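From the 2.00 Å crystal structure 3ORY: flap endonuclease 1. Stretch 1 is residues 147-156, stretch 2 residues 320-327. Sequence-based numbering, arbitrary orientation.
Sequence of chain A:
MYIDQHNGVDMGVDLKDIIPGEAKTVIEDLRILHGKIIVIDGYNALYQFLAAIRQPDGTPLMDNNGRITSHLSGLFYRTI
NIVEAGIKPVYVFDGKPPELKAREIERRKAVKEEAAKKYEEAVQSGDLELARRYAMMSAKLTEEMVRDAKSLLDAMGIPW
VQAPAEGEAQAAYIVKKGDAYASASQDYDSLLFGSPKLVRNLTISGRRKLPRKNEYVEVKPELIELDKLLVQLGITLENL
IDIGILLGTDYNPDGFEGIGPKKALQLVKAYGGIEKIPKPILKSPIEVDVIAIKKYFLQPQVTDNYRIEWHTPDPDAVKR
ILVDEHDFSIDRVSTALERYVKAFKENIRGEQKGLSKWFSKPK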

ATOM      1  N   ARG A 147       1.346  -2.206  16.129  1.00 27.01           N
ATOM      2  CA  ARG A 147       1.281  -1.477  17.394  1.00 28.16           C
ATOM      3  C   ARG A 147       2.355  -0.390  17.466  1.00 28.09           C
ATOM      4  O   ARG A 147       2.052   0.748  17.808  1.00 27.94           O
ATOM      5  N   ASP A 148       3.600  -0.740  17.147  1.00 27.77           N
ATOM      6  CA  ASP A 148       4.699   0.237  17.167  1.00 28.69           C
ATOM      7  C   ASP A 148       4.491   1.368  16.169  1.00 27.82           C
ATOM      8  O   ASP A 148       4.781   2.528  16.471  1.00 27.42           O
ATOM      9  N   ALA A 149       3.968   1.029  14.990  1.00 27.02           N
ATOM     10  CA  ALA A 149       3.659   2.021  13.963  1.00 26.73           C
ATOM     11  C   ALA A 149       2.624   3.029  14.463  1.00 26.72           C
ATOM     12  O   ALA A 149       2.781   4.238  14.261  1.00 26.47           O
ATOM     13  N   LYS A 150       1.577   2.526  15.116  1.00 26.18           N
ATOM     14  CA  LYS A 150       0.556   3.388  15.710  1.00 26.32           C
ATOM     15  C   LYS A 150       1.175   4.292  16.788  1.00 26.66           C
ATOM     16  O   LYS A 150       0.900   5.487  16.812  1.00 27.01           O
ATOM     17  N   SER A 151       2.008   3.721  17.658  1.00 26.44           N
ATOM     18  CA  SER A 151       2.696   4.504  18.697  1.00 27.17           C
ATOM     19  C   SER A 151       3.571   5.594  18.097  1.00 26.87           C
ATOM     20  O   SER A 151       3.609   6.710  18.613  1.00 27.49           O
ATOM     21  N   LEU A 152       4.284   5.272  17.021  1.00 26.56           N
ATOM     22  CA  LEU A 152       5.140   6.264  16.364  1.00 27.28           C
ATOM     23  C   LEU A 152       4.321   7.435  15.796  1.00 27.27           C
ATOM     24  O   LEU A 152       4.683   8.604  15.973  1.00 27.77           O
ATOM     25  N   LEU A 153       3.223   7.117  15.109  1.00 26.78           N
ATOM     26  CA  LEU A 153       2.350   8.151  14.558  1.00 26.78           C
ATOM     27  C   LEU A 153       1.793   9.055  15.656  1.00 27.57           C
ATOM     28  O   LEU A 153       1.787  10.282  15.490  1.00 27.46           O
ATOM     29  N   ASP A 154       1.348   8.451  16.771  1.00 27.51           N
ATOM     30  CA  ASP A 154       0.915   9.211  17.951  1.00 28.79           C
ATOM     31  C   ASP A 154       1.992  10.207  18.386  1.00 29.68           C
ATOM     32  O   ASP A 154       1.706  11.392  18.593  1.00 30.30           O
ATOM     33  N   ALA A 155       3.224   9.726  18.525  1.00 29.65           N
ATOM     34  CA  ALA A 155       4.350  10.592  18.897  1.00 30.65           C
ATOM     35  C   ALA A 155       4.588  11.724  17.889  1.00 31.23           C
ATOM     36  O   ALA A 155       4.984  12.838  18.272  1.00 32.33           O
ATOM     37  N   MET A 156       4.338  11.446  16.609  1.00 30.84           N
ATOM     38  CA  MET A 156       4.536  12.431  15.528  1.00 31.22           C
ATOM     39  C   MET A 156       3.360  13.407  15.385  1.00 31.22           C
ATOM     40  O   MET A 156       3.452  14.384  14.646  1.00 31.97           O
ATOM     41  N   ARG A 320      12.484   8.423  21.951  1.00 33.42           N
ATOM     42  CA  ARG A 320      12.391   7.215  22.781  1.00 34.12           C
ATOM     43  C   ARG A 320      12.095   5.973  21.932  1.00 33.41           C
ATOM     44  O   ARG A 320      12.800   4.964  22.029  1.00 33.86           O
ATOM     45  N   ILE A 321      11.080   6.057  21.079  1.00 32.81           N
ATOM     46  CA  ILE A 321      10.736   4.947  20.182  1.00 32.01           C
ATOM     47  C   ILE A 321      11.887   4.583  19.222  1.00 32.17           C
ATOM     48  O   ILE A 321      12.364   3.439  19.217  1.00 32.25           O
ATOM     49  N   LEU A 322      12.345   5.548  18.426  1.00 31.79           N
ATOM     50  CA  LEU A 322      13.329   5.266  17.380  1.00 32.26           C
ATOM     51  C   LEU A 322      14.748   5.054  17.901  1.00 33.07           C
ATOM     52  O   LEU A 322      15.374   4.028  17.615  1.00 33.39           O
ATOM     53  N   VAL A 323      15.257   6.020  18.657  1.00 33.37           N
ATOM     54  CA  VAL A 323      16.636   5.948  19.135  1.00 34.49           C
ATOM     55  C   VAL A 323      16.792   4.941  20.278  1.00 35.01           C
ATOM     56  O   VAL A 323      17.561   3.995  20.154  1.00 35.49           O
ATOM     57  N   ASP A 324      16.066   5.131  21.376  1.00 35.28           N
ATOM     58  CA  ASP A 324      16.284   4.312  22.577  1.00 36.34           C
ATOM     59  C   ASP A 324      15.834   2.862  22.403  1.00 36.64           C
ATOM     60  O   ASP A 324      16.577   1.937  22.716  1.00 36.92           O
ATOM     61  N   GLU A 325      14.633   2.674  21.881  1.00 36.77           N
ATOM     62  CA  GLU A 325      14.061   1.338  21.746  1.00 37.52           C
ATOM     63  C   GLU A 325      14.510   0.604  20.482  1.00 37.47           C
ATOM     64  O   GLU A 325      14.521  -0.634  20.461  1.00 37.90           O
ATOM     65  N   HIS A 326      14.868   1.349  19.434  1.00 36.67           N
ATOM     66  CA  HIS A 326      15.164   0.727  18.140  1.00 36.35           C
ATOM     67  C   HIS A 326      16.500   1.121  17.499  1.00 36.78           C
ATOM     68  O   HIS A 326      16.766   0.812  16.327  1.00 36.41           O
ATOM     69  N   ASP A 327      17.330   1.810  18.280  1.00 37.22           N
ATOM     70  CA  ASP A 327      18.738   2.059  17.941  1.00 38.15           C
ATOM     71  C   ASP A 327      18.978   2.866  16.664  1.00 37.77           C
ATOM     72  O   ASP A 327      20.031   2.733  16.036  1.00 38.21           O
TER

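The two stretches meet as a pair of helices whose axes come within 10.7 Å of each other. Their N-to-C directions differ by 118°, so they cross obliquely. The contact is small, burying 243 Å² in total, and no hydrogen bond spans it. Packing is mostly apolar.

Arg320 takes no part. Its side chain (chi1 m, chi2 t, chi3 m) stays out of reach of stretch 1, and its NH1 is hydrogen-bonded elsewhere in the structure.

Ile321 is the centre of the contact and has the largest covered area of any residue in either stretch. Its CA-to-CB bond points toward stretch 1. With chi1 m and chi2 t, the CG1 branch extends and carries CD1 onto the surface of the first helix. There CD1 lies 3.7 Å from Ser151 O, 3.9 Å from Leu152 CA and 4.1 Å from Ala155 CB. It is also 4.2 Å from Ser151 CB. One methyl group thus rests against three residues and touches backbone as well as side chain. The small side chain of Ala155 points toward stretch 2 and adds an apolar contact. Ser151 also points toward stretch 2, with chi1 m. Ser151 O accepts the helical hydrogen bond from Ala155 N at 3.0 Å. The approach of Ile321 CD1, a methyl carbon, is a van der Waals contact.

Leu322 leaves its backbone sideways to stretch 1, but its end comes nearer. Its rotamer is m, t. Leu152 behaves alike from the other helix, with rotamer t, p. The two tips meet at 4.1 Å between Leu322 CD2 and Leu152 CD1. Both leucines are buried.

Val323 (chi1 t) and Asp324 (chi1 m) are out of reach of the first helix. Here the chain makes a wider pi-type turn, in which Glu325 N donates to Arg320 O at 2.9 Å. Glu325 has its CA-to-CB bond toward stretch 1, yet its OE1 stays 5.7 Å from Asp148 OD1, too far for contact.

His326 is buried and points toward stretch 1, with chi1 m and chi2 at -71°. Its NE2 lies 4.0 Å from Asp148 OD2. The carboxylate approaches the ring obliquely, and the distance is too long for a hydrogen bond. Asp148, with chi1 m, points toward stretch 2. The other ring nitrogen, ND1, is hydrogen-bonded elsewhere in the structure.

Asp327 is exposed and too distant to join the packing. On the first helix, Ala149 and Leu153 point away from stretch 2.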

ATOM      1  CB  ARG A 147       1.428  -2.457  18.567  1.00 29.14           C
ATOM      2  CG  ARG A 147       1.438  -1.842  19.962  1.00 33.29           C
ATOM      3  CD  ARG A 147       1.178  -2.929  21.035  1.00 40.12           C
ATOM      4  NE  ARG A 147      -0.096  -3.630  20.795  1.00 45.18           N
ATOM      5  CZ  ARG A 147      -0.214  -4.911  20.434  1.00 47.07           C
ATOM      6  NH1 ARG A 147       0.868  -5.677  20.284  1.00 47.81           N
ATOM      7  NH2 ARG A 147      -1.425  -5.434  20.236  1.00 46.71           N
ATOM      8  CB  ASP A 148       6.055  -0.450  16.942  1.00 29.55           C
ATOM      9  CG  ASP A 148       6.445  -1.360  18.109  1.00 32.97           C
ATOM     10  OD1 ASP A 148       5.883  -1.188  19.216  1.00 36.10           O
ATOM     11  OD2 ASP A 148       7.289  -2.260  17.915  1.00 35.48           O
ATOM     12  CB  ALA A 149       3.161   1.338  12.675  1.00 26.72           C
ATOM     13  CB  LYS A 150      -0.598   2.565  16.290  1.00 25.86           C
ATOM     14  CG  LYS A 150      -1.488   1.903  15.228  1.00 25.28           C
ATOM     15  CD  LYS A 150      -2.446   0.884  15.857  1.00 26.66           C
ATOM     16  CE  LYS A 150      -3.341   0.290  14.773  1.00 27.55           C
ATOM     17  NZ  LYS A 150      -4.244  -0.762  15.331  1.00 28.74           N
ATOM     18  CB  SER A 151       3.555   3.607  19.594  1.00 27.38           C
ATOM     19  OG  SER A 151       2.740   2.702  20.321  1.00 30.09           O
ATOM     20  CB  LEU A 152       6.004   5.619  15.271  1.00 27.15           C
ATOM     21  CG  LEU A 152       6.877   6.589  14.457  1.00 28.45           C
ATOM     22  CD1 LEU A 152       7.927   7.309  15.352  1.00 29.31           C
ATOM     23  CD2 LEU A 152       7.550   5.869  13.293  1.00 27.87           C
ATOM     24  CB  LEU A 153       1.231   7.543  13.694  1.00 26.48           C
ATOM     25  CG  LEU A 153       1.728   6.782  12.453  1.00 25.13           C
ATOM     26  CD1 LEU A 153       0.606   5.947  11.827  1.00 25.96           C
ATOM     27  CD2 LEU A 153       2.353   7.714  11.407  1.00 23.51           C
ATOM     28  CB  ASP A 154       0.592   8.290  19.144  1.00 28.16           C
ATOM     29  CG  ASP A 154      -0.629   7.404  18.905  1.00 27.97           C
ATOM     30  OD1 ASP A 154      -1.367   7.627  17.921  1.00 26.87           O
ATOM     31  OD2 ASP A 154      -0.837   6.465  19.712  1.00 28.93           O
ATOM     32  CB  ALA A 155       5.609   9.766  19.090  1.00 30.46           C
ATOM     33  CB  MET A 156       4.779  11.728  14.179  1.00 31.05           C
ATOM     34  CG  MET A 156       6.056  10.880  14.102  1.00 31.41           C
ATOM     35  SD  MET A 156       6.261  10.026  12.509  1.00 31.80           S
ATOM     36  CE  MET A 156       6.616  11.398  11.412  1.00 32.95           C
ATOM     37  CB  ARG A 320      11.373   7.391  23.918  1.00 34.55           C
ATOM     38  CG  ARG A 320      11.838   8.380  25.025  1.00 38.29           C
ATOM     39  CD  ARG A 320      11.025   8.260  26.335  1.00 43.21           C
ATOM     40  NE  ARG A 320       9.585   8.112  26.087  1.00 45.89           N
ATOM     41  CZ  ARG A 320       8.712   9.119  26.021  1.00 48.01           C
ATOM     42  NH1 ARG A 320       9.111  10.380  26.191  1.00 49.32           N
ATOM     43  NH2 ARG A 320       7.425   8.862  25.782  1.00 46.17           N
ATOM     44  CB  ILE A 321       9.431   5.234  19.398  1.00 31.84           C
ATOM     45  CG1 ILE A 321       8.245   5.319  20.368  1.00 31.97           C
ATOM     46  CG2 ILE A 321       9.173   4.133  18.370  1.00 32.41           C
ATOM     47  CD1 ILE A 321       7.021   6.010  19.815  1.00 30.86           C
ATOM     48  CB  LEU A 322      13.324   6.365  16.306  1.00 32.31           C
ATOM     49  CG  LEU A 322      11.996   6.586  15.573  1.00 31.93           C
ATOM     50  CD1 LEU A 322      12.191   7.641  14.502  1.00 31.90           C
ATOM     51  CD2 LEU A 322      11.470   5.289  14.961  1.00 30.94           C
ATOM     52  CB  VAL A 323      17.199   7.344  19.527  1.00 35.12           C
ATOM     53  CG1 VAL A 323      18.670   7.251  19.986  1.00 35.82           C
ATOM     54  CG2 VAL A 323      17.059   8.321  18.360  1.00 34.23           C
ATOM     55  CB  ASP A 324      15.609   4.938  23.800  1.00 36.21           C
ATOM     56  CG  ASP A 324      16.076   6.360  24.057  1.00 37.13           C
ATOM     57  OD1 ASP A 324      17.184   6.723  23.608  1.00 38.67           O
ATOM     58  OD2 ASP A 324      15.337   7.120  24.700  1.00 37.65           O
ATOM     59  CB  GLU A 325      12.539   1.412  21.790  1.00 37.44           C
ATOM     60  CG  GLU A 325      11.981   1.714  23.184  1.00 41.29           C
ATOM     61  CD  GLU A 325      10.487   2.046  23.189  1.00 44.71           C
ATOM     62  OE1 GLU A 325       9.737   1.570  22.305  1.00 45.62           O
ATOM     63  OE2 GLU A 325      10.065   2.800  24.092  1.00 46.80           O
ATOM     64  CB  HIS A 326      13.982   0.907  17.175  1.00 35.64           C
ATOM     65  CG  HIS A 326      12.742   0.190  17.617  1.00 34.98           C
ATOM     66  ND1 HIS A 326      12.630  -1.183  17.584  1.00 35.35           N
ATOM     67  CD2 HIS A 326      11.572   0.652  18.119  1.00 34.11           C
ATOM     68  CE1 HIS A 326      11.439  -1.536  18.039  1.00 34.36           C
ATOM     69  NE2 HIS A 326      10.778  -0.443  18.372  1.00 34.32           N
ATOM     70  CB  ASP A 327      19.521   0.735  17.920  1.00 38.99           C
ATOM     71  CG  ASP A 327      19.385  -0.027  19.219  1.00 40.75           C
ATOM     72  OD1 ASP A 327      19.900   0.469  20.241  1.00 43.76           O
ATOM     73  OD2 ASP A 327      18.750  -1.109  19.231  1.00 43.26           O
TER